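PDB 1JFX: lysozyme M1 from Streptomyces coelicolor, which hydrolyses the beta-1,4 linkages between N-acetylmuramic acid and N-acetylglucosamine in peptidoglycan, acting on diacetylated muramic acid as well. Local coordinates for residues Ile17-Tyr31 against Phe181-Val193. Residues are numbered along the deposited sequence; the frame is centred on the assembly and turned at random.
Sequences INWSSVKSAGMSFAY and FWQYSATGRVGGV
Gly192 O takes a nearly straight hydrogen bond from Asn18 N, 2.9 Å long, and the CA-H of Ile17 leans on the same oxygen. The donor is the backbone of the residue that N-caps helix 19-24, while the acceptor sits in the type II turn Val190-Val193. Behind this bond the turn packs against the helix: Ser21 CB lies 3.5 Å from Gly192 CA, and that CA-H also points to Asn18 O.

The flanking valines close the apolar seam. Val193 CG2 runs alongside Ile17 CG2 and reaches Val22 CG2. Val190 CG2, anti to its own backbone N, meets the Met27 methyl, CE, at 3.5 Å and touches Ala25 CB; Met27 gets there by bending at chi2 (-61°).

The second patch is aromatic, joining strand 29-36 to strand 181-185 inside the beta-alpha barrel of this GH25 catalytic domain. Tyr31 turns its CE2 edge onto one Phe181 face in a T-shaped pair, planes at 86°. Phe29 meets Phe181 obliquely, with Phe181 CE1 over its ring 3.6 Å from Phe29 CE1. Tyr31 OH hydrogen-bonds to Pro94 O, and its side chain lies near Asp9, a predicted active-site residue.

With one backbone bond joining the segments, apolar packing probably supplies most of the hold, between strands within the barrel and between helix and turn outside.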
loop_
_atom_site.group_PDB
_atom_site.type_symbol
_atom_site.label_atom_id
_atom_site.label_comp_id
_atom_site.label_asym_id
_atom_site.label_seq_id
_atom_site.Cartn_x
_atom_site.Cartn_y
_atom_site.Cartn_z
ATOM N N ILE A 17 3.816 6.539 -17.495
ATOM C CA ILE A 17 4.101 7.623 -16.557
ATOM C C ILE A 17 5.504 8.194 -16.711
ATOM O O ILE A 17 6.474 7.446 -16.853
ATOM C CB ILE A 17 3.969 7.111 -15.108
ATOM C CG1 ILE A 17 2.540 6.623 -14.859
ATOM C CG2 ILE A 17 4.361 8.225 -14.106
ATOM C CD1 ILE A 17 2.360 5.952 -13.468
ATOM N N ASN A 18 5.610 9.520 -16.704
ATOM C CA ASN A 18 6.919 10.159 -16.772
ATOM C C ASN A 18 7.274 10.465 -15.318
ATOM O O ASN A 18 6.812 11.464 -14.747
ATOM C CB ASN A 18 6.874 11.459 -17.574
ATOM C CG ASN A 18 8.247 12.077 -17.723
ATOM O OD1 ASN A 18 9.072 11.975 -16.826
ATOM N ND2 ASN A 18 8.497 12.720 -18.856
ATOM N N TRP A 19 8.077 9.596 -14.712
ATOM C CA TRP A 19 8.430 9.776 -13.312
ATOM C C TRP A 19 9.296 10.981 -12.985
ATOM O O TRP A 19 9.252 11.479 -11.857
ATOM C CB TRP A 19 9.042 8.482 -12.758
ATOM C CG TRP A 19 8.017 7.381 -12.675
ATOM C CD1 TRP A 19 7.726 6.447 -13.628
ATOM C CD2 TRP A 19 7.112 7.141 -11.590
ATOM N NE1 TRP A 19 6.688 5.636 -13.202
ATOM C CE2 TRP A 19 6.299 6.042 -11.953
ATOM C CE3 TRP A 19 6.908 7.754 -10.341
ATOM C CZ2 TRP A 19 5.300 5.541 -11.115
ATOM C CZ3 TRP A 19 5.911 7.257 -9.505
ATOM C CH2 TRP A 19 5.119 6.158 -9.895
ATOM N N SER A 20 10.071 11.480 -13.944
ATOM C CA SER A 20 10.858 12.667 -13.642
ATOM C C SER A 20 9.870 13.817 -13.438
ATOM O O SER A 20 10.105 14.720 -12.634
ATOM C CB SER A 20 11.861 12.984 -14.769
ATOM O OG SER A 20 11.228 13.338 -15.986
ATOM N N SER A 21 8.750 13.778 -14.157
ATOM C CA SER A 21 7.744 14.818 -13.992
ATOM C C SER A 21 7.015 14.688 -12.670
ATOM O O SER A 21 6.629 15.701 -12.068
ATOM C CB SER A 21 6.746 14.785 -15.143
ATOM O OG SER A 21 7.409 15.173 -16.328
ATOM N N VAL A 22 6.823 13.453 -12.218
ATOM C CA VAL A 22 6.143 13.218 -10.937
ATOM C C VAL A 22 7.019 13.803 -9.826
ATOM O O VAL A 22 6.532 14.454 -8.899
ATOM C CB VAL A 22 5.922 11.700 -10.694
ATOM C CG1 VAL A 22 5.432 11.453 -9.263
ATOM C CG2 VAL A 22 4.905 11.166 -11.692
ATOM N N LYS A 23 8.322 13.563 -9.927
ATOM C CA LYS A 23 9.265 14.082 -8.948
ATOM C C LYS A 23 9.319 15.611 -8.994
ATOM O O LYS A 23 9.285 16.264 -7.954
ATOM C CB LYS A 23 10.670 13.535 -9.209
ATOM C CG LYS A 23 11.748 14.044 -8.245
ATOM C CD LYS A 23 11.660 13.328 -6.890
ATOM C CE LYS A 23 12.831 13.690 -5.971
ATOM N NZ LYS A 23 12.834 15.133 -5.623
ATOM N N SER A 24 9.398 16.191 -10.191
ATOM C CA SER A 24 9.489 17.656 -10.251
ATOM C C SER A 24 8.190 18.337 -9.813
ATOM O O SER A 24 8.198 19.514 -9.443
ATOM C CB SER A 24 9.909 18.131 -11.646
ATOM O OG SER A 24 8.918 17.872 -12.607
ATOM N N ALA A 25 7.092 17.590 -9.847
ATOM C CA ALA A 25 5.795 18.094 -9.399
ATOM C C ALA A 25 5.798 18.244 -7.873
ATOM O O ALA A 25 4.879 18.840 -7.308
ATOM C CB ALA A 25 4.673 17.137 -9.818
ATOM N N GLY A 26 6.812 17.677 -7.220
ATOM C CA GLY A 26 6.929 17.771 -5.777
ATOM C C GLY A 26 6.615 16.508 -4.993
ATOM O O GLY A 26 6.597 16.530 -3.764
ATOM N N MET A 27 6.352 15.407 -5.683
ATOM C CA MET A 27 6.053 14.154 -4.997
ATOM C C MET A 27 7.329 13.555 -4.419
ATOM O O MET A 27 8.391 13.592 -5.058
ATOM C CB MET A 27 5.417 13.154 -5.966
ATOM C CG MET A 27 4.113 13.639 -6.571
ATOM S SD MET A 27 2.874 13.928 -5.271
ATOM C CE MET A 27 1.471 14.537 -6.282
ATOM N N SER A 28 7.213 13.001 -3.216
ATOM C CA SER A 28 8.343 12.374 -2.528
ATOM C C SER A 28 8.311 10.843 -2.583
ATOM O O SER A 28 9.361 10.190 -2.515
ATOM C CB SER A 28 8.354 12.772 -1.047
ATOM O OG SER A 28 8.506 14.170 -0.863
ATOM N N PHE A 29 7.116 10.272 -2.698
ATOM C CA PHE A 29 6.985 8.823 -2.674
ATOM C C PHE A 29 5.861 8.301 -3.555
ATOM O O PHE A 29 5.017 9.060 -4.029
ATOM C CB PHE A 29 6.747 8.361 -1.215
ATOM C CG PHE A 29 5.380 8.731 -0.659
ATOM C CD1 PHE A 29 4.284 7.890 -0.851
ATOM C CD2 PHE A 29 5.191 9.924 0.044
ATOM C CE1 PHE A 29 3.020 8.233 -0.354
ATOM C CE2 PHE A 29 3.935 10.274 0.543
ATOM C CZ PHE A 29 2.844 9.421 0.341
ATOM N N ALA A 30 5.876 6.990 -3.771
ATOM C CA ALA A 30 4.841 6.343 -4.549
ATOM C C ALA A 30 4.733 4.858 -4.235
ATOM O O ALA A 30 5.725 4.207 -3.923
ATOM C CB ALA A 30 5.111 6.521 -6.055
ATOM N N TYR A 31 3.507 4.345 -4.292
ATOM C CA TYR A 31 3.277 2.912 -4.169
ATOM C C TYR A 31 2.787 2.507 -5.556
ATOM O O TYR A 31 2.002 3.218 -6.185
ATOM C CB TYR A 31 2.268 2.580 -3.074
ATOM C CG TYR A 31 2.972 2.299 -1.761
ATOM C CD1 TYR A 31 3.790 1.168 -1.609
ATOM C CD2 TYR A 31 2.834 3.165 -0.672
ATOM C CE1 TYR A 31 4.448 0.906 -0.401
ATOM C CE2 TYR A 31 3.487 2.907 0.533
ATOM C CZ TYR A 31 4.288 1.780 0.665
ATOM O OH TYR A 31 4.906 1.520 1.867
ATOM N N PHE A 181 0.036 6.514 6.136
ATOM C CA PHE A 181 -0.227 7.082 4.807
ATOM C C PHE A 181 -1.729 7.289 4.735
ATOM O O PHE A 181 -2.494 6.580 5.398
ATOM C CB PHE A 181 0.193 6.129 3.681
ATOM C CG PHE A 181 1.676 5.955 3.557
ATOM C CD1 PHE A 181 2.451 6.929 2.933
ATOM C CD2 PHE A 181 2.291 4.816 4.044
ATOM C CE1 PHE A 181 3.819 6.765 2.792
ATOM C CE2 PHE A 181 3.672 4.640 3.905
ATOM C CZ PHE A 181 4.433 5.607 3.284
ATOM N N TRP A 182 -2.158 8.255 3.927
ATOM C CA TRP A 182 -3.581 8.515 3.775
ATOM C C TRP A 182 -3.881 8.861 2.319
ATOM O O TRP A 182 -3.347 9.828 1.774
ATOM C CB TRP A 182 -4.003 9.654 4.714
ATOM C CG TRP A 182 -5.337 10.293 4.431
ATOM C CD1 TRP A 182 -6.463 9.700 3.915
ATOM C CD2 TRP A 182 -5.672 11.667 4.657
ATOM N NE1 TRP A 182 -7.477 10.637 3.808
ATOM C CE2 TRP A 182 -7.013 11.846 4.256
ATOM C CE3 TRP A 182 -4.961 12.766 5.158
ATOM C CZ2 TRP A 182 -7.658 13.086 4.339
ATOM C CZ3 TRP A 182 -5.602 13.996 5.242
ATOM C CH2 TRP A 182 -6.937 14.143 4.830
ATOM N N GLN A 183 -4.711 8.034 1.685
ATOM C CA GLN A 183 -5.110 8.275 0.298
ATOM C C GLN A 183 -6.345 9.167 0.410
ATOM O O GLN A 183 -7.410 8.702 0.821
ATOM C CB GLN A 183 -5.474 6.960 -0.383
ATOM C CG GLN A 183 -5.635 7.065 -1.896
ATOM C CD GLN A 183 -6.085 5.743 -2.456
ATOM O OE1 GLN A 183 -7.217 5.317 -2.207
ATOM N NE2 GLN A 183 -5.197 5.059 -3.183
ATOM N N TYR A 184 -6.200 10.435 0.030
ATOM C CA TYR A 184 -7.288 11.405 0.172
ATOM C C TYR A 184 -8.014 11.779 -1.102
ATOM O O TYR A 184 -8.995 12.532 -1.068
ATOM C CB TYR A 184 -6.758 12.670 0.865
ATOM C CG TYR A 184 -5.665 13.394 0.107
ATOM C CD1 TYR A 184 -5.982 14.324 -0.875
ATOM C CD2 TYR A 184 -4.312 13.139 0.370
ATOM C CE1 TYR A 184 -4.993 14.985 -1.583
ATOM C CE2 TYR A 184 -3.300 13.804 -0.342
ATOM C CZ TYR A 184 -3.663 14.728 -1.317
ATOM O OH TYR A 184 -2.721 15.421 -2.023
ATOM N N SER A 185 -7.535 11.264 -2.225
ATOM C CA SER A 185 -8.182 11.523 -3.502
ATOM C C SER A 185 -7.828 10.457 -4.516
ATOM O O SER A 185 -6.720 9.925 -4.494
ATOM C CB SER A 185 -7.757 12.874 -4.068
ATOM O OG SER A 185 -8.369 13.097 -5.334
ATOM N N ALA A 186 -8.784 10.151 -5.390
ATOM C CA ALA A 186 -8.561 9.202 -6.464
ATOM C C ALA A 186 -8.716 9.959 -7.778
ATOM O O ALA A 186 -8.648 9.362 -8.854
ATOM C CB ALA A 186 -9.580 8.058 -6.394
ATOM N N THR A 187 -8.914 11.273 -7.684
ATOM C CA THR A 187 -9.142 12.099 -8.864
ATOM C C THR A 187 -8.197 13.290 -8.964
ATOM O O THR A 187 -8.571 14.359 -9.460
ATOM C CB THR A 187 -10.596 12.615 -8.858
ATOM O OG1 THR A 187 -10.880 13.234 -7.592
ATOM C CG2 THR A 187 -11.562 11.461 -9.089
ATOM N N GLY A 188 -6.973 13.107 -8.496
ATOM C CA GLY A 188 -6.021 14.202 -8.535
ATOM C C GLY A 188 -5.322 14.375 -9.874
ATOM O O GLY A 188 -5.583 13.669 -10.852
ATOM N N ARG A 189 -4.415 15.336 -9.899
ATOM C CA ARG A 189 -3.625 15.617 -11.087
ATOM C C ARG A 189 -2.172 15.739 -10.650
ATOM O O ARG A 189 -1.874 16.303 -9.585
ATOM C CB ARG A 189 -4.077 16.928 -11.742
ATOM C CG ARG A 189 -5.399 16.826 -12.477
ATOM C CD ARG A 189 -5.272 15.903 -13.666
ATOM N NE ARG A 189 -6.507 15.827 -14.435
ATOM C CZ ARG A 189 -7.536 15.032 -14.141
ATOM N NH1 ARG A 189 -7.491 14.226 -13.083
ATOM N NH2 ARG A 189 -8.616 15.030 -14.916
ATOM N N VAL A 190 -1.275 15.164 -11.444
ATOM C CA VAL A 190 0.148 15.267 -11.160
ATOM C C VAL A 190 0.877 15.222 -12.492
ATOM O O VAL A 190 0.540 14.429 -13.375
ATOM C CB VAL A 190 0.667 14.122 -10.244
ATOM C CG1 VAL A 190 0.674 12.794 -10.998
ATOM C CG2 VAL A 190 2.069 14.451 -9.749
ATOM N N GLY A 191 1.848 16.108 -12.648
ATOM C CA GLY A 191 2.622 16.125 -13.873
ATOM C C GLY A 191 3.217 14.743 -14.118
ATOM O O GLY A 191 3.679 14.081 -13.178
ATOM N N GLY A 192 3.195 14.302 -15.372
ATOM C CA GLY A 192 3.750 12.997 -15.702
ATOM C C GLY A 192 2.729 11.880 -15.742
ATOM O O GLY A 192 3.004 10.815 -16.267
ATOM N N VAL A 193 1.555 12.117 -15.161
ATOM C CA VAL A 193 0.492 11.121 -15.196
ATOM C C VAL A 193 -0.692 11.727 -15.927
ATOM O O VAL A 193 -1.135 12.834 -15.602
ATOM C CB VAL A 193 0.015 10.718 -13.793
ATOM C CG1 VAL A 193 -1.134 9.735 -13.904
ATOM C CG2 VAL A 193 1.164 10.097 -13.012
#